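Local atomic coordinates of methyltransferase-like protein (PDB entry 4PNE), a protein that catalyses a [4+2] cycloaddition in spinosyn biosynthesis, using a methyltransferase-like fold that binds S-adenosyl-L-homocysteine. Residues A[249-254]-A[284-289]; A[256-261]-A[275-280]. All blocks are in the same frame, centred on the assembly; numbering follows the deposited sequence.

Contact 1: residues A[249-254]-A[284-289]; sequences YFMPQF and EKYAHD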
loop_
_atom_site.group_PDB
_atom_site.type_symbol
_atom_site.label_atom_id
_atom_site.label_comp_id
_atom_site.label_asym_id
_atom_site.label_seq_id
_atom_site.Cartn_x
_atom_site.Cartn_y
_atom_site.Cartn_z
ATOM N N TYR A 249 -9.695 2.453 -13.792
ATOM C CA TYR A 249 -9.536 1.280 -14.637
ATOM C C TYR A 249 -9.095 0.062 -13.867
ATOM O O TYR A 249 -9.237 -1.074 -14.363
ATOM C CB TYR A 249 -8.550 1.579 -15.753
ATOM C CG TYR A 249 -8.986 2.800 -16.532
ATOM C CD1 TYR A 249 -8.448 4.058 -16.273
ATOM C CD2 TYR A 249 -9.982 2.700 -17.491
ATOM C CE1 TYR A 249 -8.882 5.171 -16.961
ATOM C CE2 TYR A 249 -10.414 3.801 -18.179
ATOM C CZ TYR A 249 -9.868 5.030 -17.914
ATOM O OH TYR A 249 -10.336 6.111 -18.630
ATOM N N PHE A 250 -8.592 0.249 -12.646
ATOM C CA PHE A 250 -7.979 -0.883 -11.958
ATOM C C PHE A 250 -8.942 -2.020 -11.638
ATOM O O PHE A 250 -8.665 -3.186 -11.999
ATOM C CB PHE A 250 -7.268 -0.465 -10.651
ATOM C CG PHE A 250 -6.635 -1.642 -9.946
ATOM C CD1 PHE A 250 -7.273 -2.231 -8.879
ATOM C CD2 PHE A 250 -5.489 -2.212 -10.426
ATOM C CE1 PHE A 250 -6.747 -3.366 -8.279
ATOM C CE2 PHE A 250 -4.979 -3.346 -9.842
ATOM C CZ PHE A 250 -5.610 -3.907 -8.773
ATOM N N MET A 251 -10.025 -1.751 -10.924
ATOM C CA MET A 251 -10.874 -2.863 -10.491
ATOM C C MET A 251 -11.420 -3.658 -11.682
ATOM O O MET A 251 -11.367 -4.888 -11.656
ATOM C CB MET A 251 -12.021 -2.407 -9.602
ATOM C CG MET A 251 -11.602 -1.956 -8.218
ATOM S SD MET A 251 -10.753 -3.188 -7.257
ATOM C CE MET A 251 -12.003 -4.460 -7.057
ATOM N N PRO A 252 -11.912 -3.000 -12.729
ATOM C CA PRO A 252 -12.429 -3.821 -13.832
ATOM C C PRO A 252 -11.329 -4.669 -14.450
ATOM O O PRO A 252 -11.562 -5.856 -14.754
ATOM C CB PRO A 252 -12.961 -2.784 -14.841
ATOM C CG PRO A 252 -13.087 -1.535 -14.085
ATOM C CD PRO A 252 -12.146 -1.563 -12.939
ATOM N N GLN A 253 -10.134 -4.108 -14.616
ATOM C CA GLN A 253 -9.081 -4.823 -15.319
ATOM C C GLN A 253 -8.530 -5.930 -14.439
ATOM O O GLN A 253 -8.327 -7.062 -14.918
ATOM C CB GLN A 253 -7.955 -3.892 -15.782
ATOM C CG GLN A 253 -8.413 -2.933 -16.879
ATOM C CD GLN A 253 -7.289 -2.269 -17.670
ATOM O OE1 GLN A 253 -6.124 -2.663 -17.606
ATOM N NE2 GLN A 253 -7.654 -1.240 -18.434
ATOM N N PHE A 254 -8.324 -5.660 -13.158
ATOM C CA PHE A 254 -7.818 -6.709 -12.280
ATOM C C PHE A 254 -8.833 -7.845 -12.140
ATOM O O PHE A 254 -8.439 -9.009 -12.148
ATOM C CB PHE A 254 -7.455 -6.146 -10.905
ATOM C CG PHE A 254 -6.891 -7.177 -9.977
ATOM C CD1 PHE A 254 -5.584 -7.561 -10.101
ATOM C CD2 PHE A 254 -7.684 -7.776 -9.012
ATOM C CE1 PHE A 254 -5.052 -8.552 -9.288
ATOM C CE2 PHE A 254 -7.162 -8.765 -8.184
ATOM C CZ PHE A 254 -5.859 -9.139 -8.318
ATOM N N GLU A 284 -18.663 -4.442 -9.746
ATOM C CA GLU A 284 -19.699 -3.576 -10.301
ATOM C C GLU A 284 -20.698 -3.124 -9.256
ATOM O O GLU A 284 -21.355 -2.088 -9.442
ATOM C CB GLU A 284 -20.434 -4.271 -11.461
ATOM C CG GLU A 284 -19.615 -4.272 -12.757
ATOM C CD GLU A 284 -20.411 -4.691 -13.970
ATOM O OE1 GLU A 284 -21.437 -5.389 -13.800
ATOM O OE2 GLU A 284 -19.985 -4.342 -15.094
ATOM N N LYS A 285 -20.841 -3.861 -8.162
ATOM C CA LYS A 285 -21.786 -3.436 -7.122
ATOM C C LYS A 285 -21.309 -2.236 -6.305
ATOM O O LYS A 285 -22.124 -1.571 -5.694
ATOM C CB LYS A 285 -22.083 -4.581 -6.157
ATOM C CG LYS A 285 -22.620 -5.839 -6.805
ATOM C CD LYS A 285 -24.021 -5.655 -7.352
ATOM C CE LYS A 285 -24.532 -6.963 -7.959
ATOM N NZ LYS A 285 -25.974 -6.933 -8.296
ATOM N N TYR A 286 -20.014 -1.922 -6.313
ATOM C CA TYR A 286 -19.528 -0.871 -5.416
ATOM C C TYR A 286 -18.407 0.004 -5.926
ATOM O O TYR A 286 -18.202 1.079 -5.369
ATOM C CB TYR A 286 -19.064 -1.493 -4.091
ATOM C CG TYR A 286 -17.978 -2.530 -4.273
ATOM C CD1 TYR A 286 -18.305 -3.842 -4.523
ATOM C CD2 TYR A 286 -16.633 -2.190 -4.231
ATOM C CE1 TYR A 286 -17.317 -4.811 -4.733
ATOM C CE2 TYR A 286 -15.647 -3.136 -4.433
ATOM C CZ TYR A 286 -15.987 -4.448 -4.689
ATOM O OH TYR A 286 -14.990 -5.403 -4.889
ATOM N N ALA A 287 -17.645 -0.438 -6.922
ATOM C CA ALA A 287 -16.396 0.240 -7.262
ATOM C C ALA A 287 -16.628 1.675 -7.769
ATOM O O ALA A 287 -15.738 2.540 -7.687
ATOM C CB ALA A 287 -15.645 -0.548 -8.290
ATOM N N HIS A 288 -17.817 1.930 -8.308
ATOM C CA HIS A 288 -18.099 3.258 -8.825
ATOM C C HIS A 288 -18.071 4.344 -7.710
ATOM O O HIS A 288 -17.942 5.534 -7.998
ATOM C CB HIS A 288 -19.445 3.283 -9.540
ATOM C CG HIS A 288 -19.865 4.659 -9.921
ATOM N ND1 HIS A 288 -19.133 5.420 -10.804
ATOM C CD2 HIS A 288 -20.883 5.441 -9.496
ATOM C CE1 HIS A 288 -19.698 6.605 -10.929
ATOM N NE2 HIS A 288 -20.768 6.643 -10.153
ATOM N N ASP A 289 -18.234 3.918 -6.456
ATOM C CA ASP A 289 -18.204 4.781 -5.290
ATOM C C ASP A 289 -16.798 4.970 -4.735
ATOM O O ASP A 289 -16.571 5.860 -3.913
ATOM C CB ASP A 289 -19.098 4.212 -4.183
ATOM C CG ASP A 289 -20.571 4.179 -4.585
ATOM O OD1 ASP A 289 -21.040 5.170 -5.189
ATOM O OD2 ASP A 289 -21.232 3.154 -4.321
#
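Met251 meets the loop segment 284-289 at two points, one at the root of its side chain and one at its far end. Near the backbone its CB faces the methyl of Ala287 at 4.3 Å, CB to CB, where so small a side chain lets the loop come close to the helix. Farther out, Met251 CE lies 3.8 Å from the hydroxyl oxygen OH of Tyr286, the two side chains crossing at about a right angle. The thioether suits this because it can fold: with CG beside the backbone N (chi1 -71°) and two further bends, CE turns to where the phenol ends. Tyr286 holds its own CG between backbone N and carbonyl carbon (chi1 58°), and its ring extends from the loop toward helix 271-281. There OH hydrogen-bonds to the carbonyl oxygen of Ala279, while Pro215 and Thr216 pack against the tyrosine side chain. Val280 of helix 271-281 also touches the Met251 side chain. No hydrogen bond joins the two segments themselves: an apolar contact at Ala287 and a methyl packed against a hydroxyl hold them together, while the bond from Tyr286 to Ala279 fixes the phenol and satisfies its polar end.

Contact 2: residues A[256-261]-A[275-280]; sequences EELAAH and GWAAAV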
loop_
_atom_site.group_PDB
_atom_site.type_symbol
_atom_site.label_atom_id
_atom_site.label_comp_id
_atom_site.label_asym_id
_atom_site.label_seq_id
_atom_site.Cartn_x
_atom_site.Cartn_y
_atom_site.Cartn_z
ATOM N N GLU A 256 -11.002 -8.887 -14.347
ATOM C CA GLU A 256 -10.916 -9.709 -15.536
ATOM C C GLU A 256 -9.699 -10.651 -15.463
ATOM O O GLU A 256 -9.808 -11.850 -15.759
ATOM C CB GLU A 256 -10.866 -8.833 -16.779
ATOM C CG GLU A 256 -10.509 -9.613 -18.013
ATOM C CD GLU A 256 -10.818 -8.879 -19.289
ATOM O OE1 GLU A 256 -11.258 -7.706 -19.233
ATOM O OE2 GLU A 256 -10.592 -9.481 -20.353
ATOM N N GLU A 257 -8.549 -10.133 -15.023
ATOM C CA GLU A 257 -7.351 -10.973 -14.860
ATOM C C GLU A 257 -7.555 -12.112 -13.868
ATOM O O GLU A 257 -7.091 -13.245 -14.077
ATOM C CB GLU A 257 -6.160 -10.118 -14.399
ATOM C CG GLU A 257 -5.779 -9.049 -15.368
ATOM C CD GLU A 257 -5.338 -9.616 -16.696
ATOM O OE1 GLU A 257 -4.360 -10.407 -16.699
ATOM O OE2 GLU A 257 -5.984 -9.295 -17.721
ATOM N N LEU A 258 -8.204 -11.789 -12.760
ATOM C CA LEU A 258 -8.492 -12.706 -11.681
ATOM C C LEU A 258 -9.412 -13.784 -12.174
ATOM O O LEU A 258 -9.172 -14.967 -11.926
ATOM C CB LEU A 258 -9.102 -11.960 -10.505
ATOM C CG LEU A 258 -9.509 -12.795 -9.277
ATOM C CD1 LEU A 258 -8.344 -13.627 -8.715
ATOM C CD2 LEU A 258 -10.074 -11.907 -8.179
ATOM N N ALA A 259 -10.413 -13.397 -12.950
ATOM C CA ALA A 259 -11.423 -14.353 -13.431
ATOM C C ALA A 259 -10.796 -15.435 -14.266
ATOM O O ALA A 259 -11.218 -16.573 -14.217
ATOM C CB ALA A 259 -12.458 -13.645 -14.216
ATOM N N ALA A 260 -9.796 -15.100 -15.058
ATOM C CA ALA A 260 -9.106 -16.155 -15.784
ATOM C C ALA A 260 -8.540 -17.223 -14.813
ATOM O O ALA A 260 -8.631 -18.417 -15.085
ATOM C CB ALA A 260 -8.010 -15.570 -16.643
ATOM N N HIS A 261 -7.977 -16.799 -13.676
ATOM C CA HIS A 261 -7.358 -17.728 -12.705
ATOM C C HIS A 261 -8.290 -18.212 -11.602
ATOM O O HIS A 261 -7.830 -18.521 -10.505
ATOM C CB HIS A 261 -6.144 -17.070 -12.030
ATOM C CG HIS A 261 -5.087 -16.623 -12.990
ATOM N ND1 HIS A 261 -5.162 -15.442 -13.693
ATOM C CD2 HIS A 261 -3.930 -17.216 -13.371
ATOM C CE1 HIS A 261 -4.098 -15.326 -14.470
ATOM N NE2 HIS A 261 -3.336 -16.391 -14.295
ATOM N N GLY A 275 -13.686 -16.143 -0.934
ATOM C CA GLY A 275 -14.631 -15.098 -0.610
ATOM C C GLY A 275 -14.123 -13.747 -1.073
ATOM O O GLY A 275 -14.863 -12.951 -1.637
ATOM N N TRP A 276 -12.835 -13.498 -0.862
ATOM C CA TRP A 276 -12.233 -12.239 -1.289
ATOM C C TRP A 276 -12.272 -12.133 -2.829
ATOM O O TRP A 276 -12.595 -11.074 -3.385
ATOM C CB TRP A 276 -10.793 -12.128 -0.792
ATOM C CG TRP A 276 -10.065 -11.005 -1.452
ATOM C CD1 TRP A 276 -10.107 -9.679 -1.113
ATOM C CD2 TRP A 276 -9.201 -11.103 -2.585
ATOM N NE1 TRP A 276 -9.326 -8.952 -1.976
ATOM C CE2 TRP A 276 -8.762 -9.800 -2.888
ATOM C CE3 TRP A 276 -8.763 -12.166 -3.370
ATOM C CZ2 TRP A 276 -7.887 -9.536 -3.940
ATOM C CZ3 TRP A 276 -7.903 -11.909 -4.413
ATOM C CH2 TRP A 276 -7.485 -10.601 -4.695
ATOM N N ALA A 277 -11.940 -13.235 -3.502
ATOM C CA ALA A 277 -11.931 -13.271 -4.972
ATOM C C ALA A 277 -13.324 -12.977 -5.524
ATOM O O ALA A 277 -13.489 -12.227 -6.492
ATOM C CB ALA A 277 -11.452 -14.622 -5.473
ATOM N N ALA A 278 -14.338 -13.542 -4.888
ATOM C CA ALA A 278 -15.710 -13.320 -5.315
ATOM C C ALA A 278 -16.091 -11.823 -5.186
ATOM O O ALA A 278 -16.733 -11.267 -6.077
ATOM C CB ALA A 278 -16.644 -14.190 -4.498
ATOM N N ALA A 279 -15.640 -11.174 -4.112
ATOM C CA ALA A 279 -15.880 -9.745 -3.870
ATOM C C ALA A 279 -15.229 -8.838 -4.929
ATOM O O ALA A 279 -15.856 -7.894 -5.433
ATOM C CB ALA A 279 -15.384 -9.377 -2.485
ATOM N N VAL A 280 -13.982 -9.138 -5.292
ATOM C CA VAL A 280 -13.301 -8.386 -6.340
ATOM C C VAL A 280 -14.080 -8.531 -7.640
ATOM O O VAL A 280 -14.347 -7.552 -8.333
ATOM C CB VAL A 280 -11.840 -8.864 -6.516
ATOM C CG1 VAL A 280 -11.181 -8.271 -7.747
ATOM C CG2 VAL A 280 -11.045 -8.539 -5.268
#
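Just beyond Leu258, which reaches across to Ala277 and Val280, a side-chain bond from His261 ND1 to Glu257 O ties the chain near the C-terminal end of helix 250-260; it is 2.9 Å long, with a fairly straight N-H...O angle of 160°. The carbonyl oxygen lies in the plane of the imidazole, at its edge, so a ring N-H serves a helix carbonyl.

The contact proper runs through one methyl group. Leu258 sets CG anti to its backbone N (chi1 178°), sending the branch point toward helix 271-281, and chi2 of 56° then places CD2. That methyl sits 3.8 Å from Val280 CG1 and 4.1 Å from Ala277 CB, and it also approaches the Ala277 carbonyl oxygen. Its approach to Trp276 is oblique, 4.3 Å from CD2 to CZ3. The short side chain of Ala277 admits the leucine close to the backbone, whereas branched Val280 fills space on two sides: CG1 meets Leu258, and CG2 lies 3.4 Å above one face of the indole, offset toward its rim. Val53 of helix 36-54 also touches Leu258, and Met42 and Leu50 of that helix touch Trp276.

The axes of 256-260 and 275-280 approach to 10.2 Å, roughly antiparallel. This is apolar helix-helix packing in the helical insertion between strands 236-242 and 290-298 of a class I methyltransferase-like fold, the side chain of Trp276 about 10 Å from the bound S-adenosyl-L-homocysteine.

After strand 236-242 and the short helix 244-247 the chain enters helix 250-260; segment 249-254 of contact 1 covers its start, and its later turns supply segment 256-261 of contact 2. It passes through helix 265-269 and returns along helix 271-281, where contact 2 closes an intervening span of 13 residues. Only after that helix does segment 284-289 close the wider span of contact 1, just before strand 290-298, so contact 2 lies wholly within the span of contact 1. Phe254 bridges them: its CD2 packs 3.8 Å from Val280 CG1 and its CE2 4.0 Å from Trp276 CH2. Together they tie the helical excursion between two sheet strands onto itself.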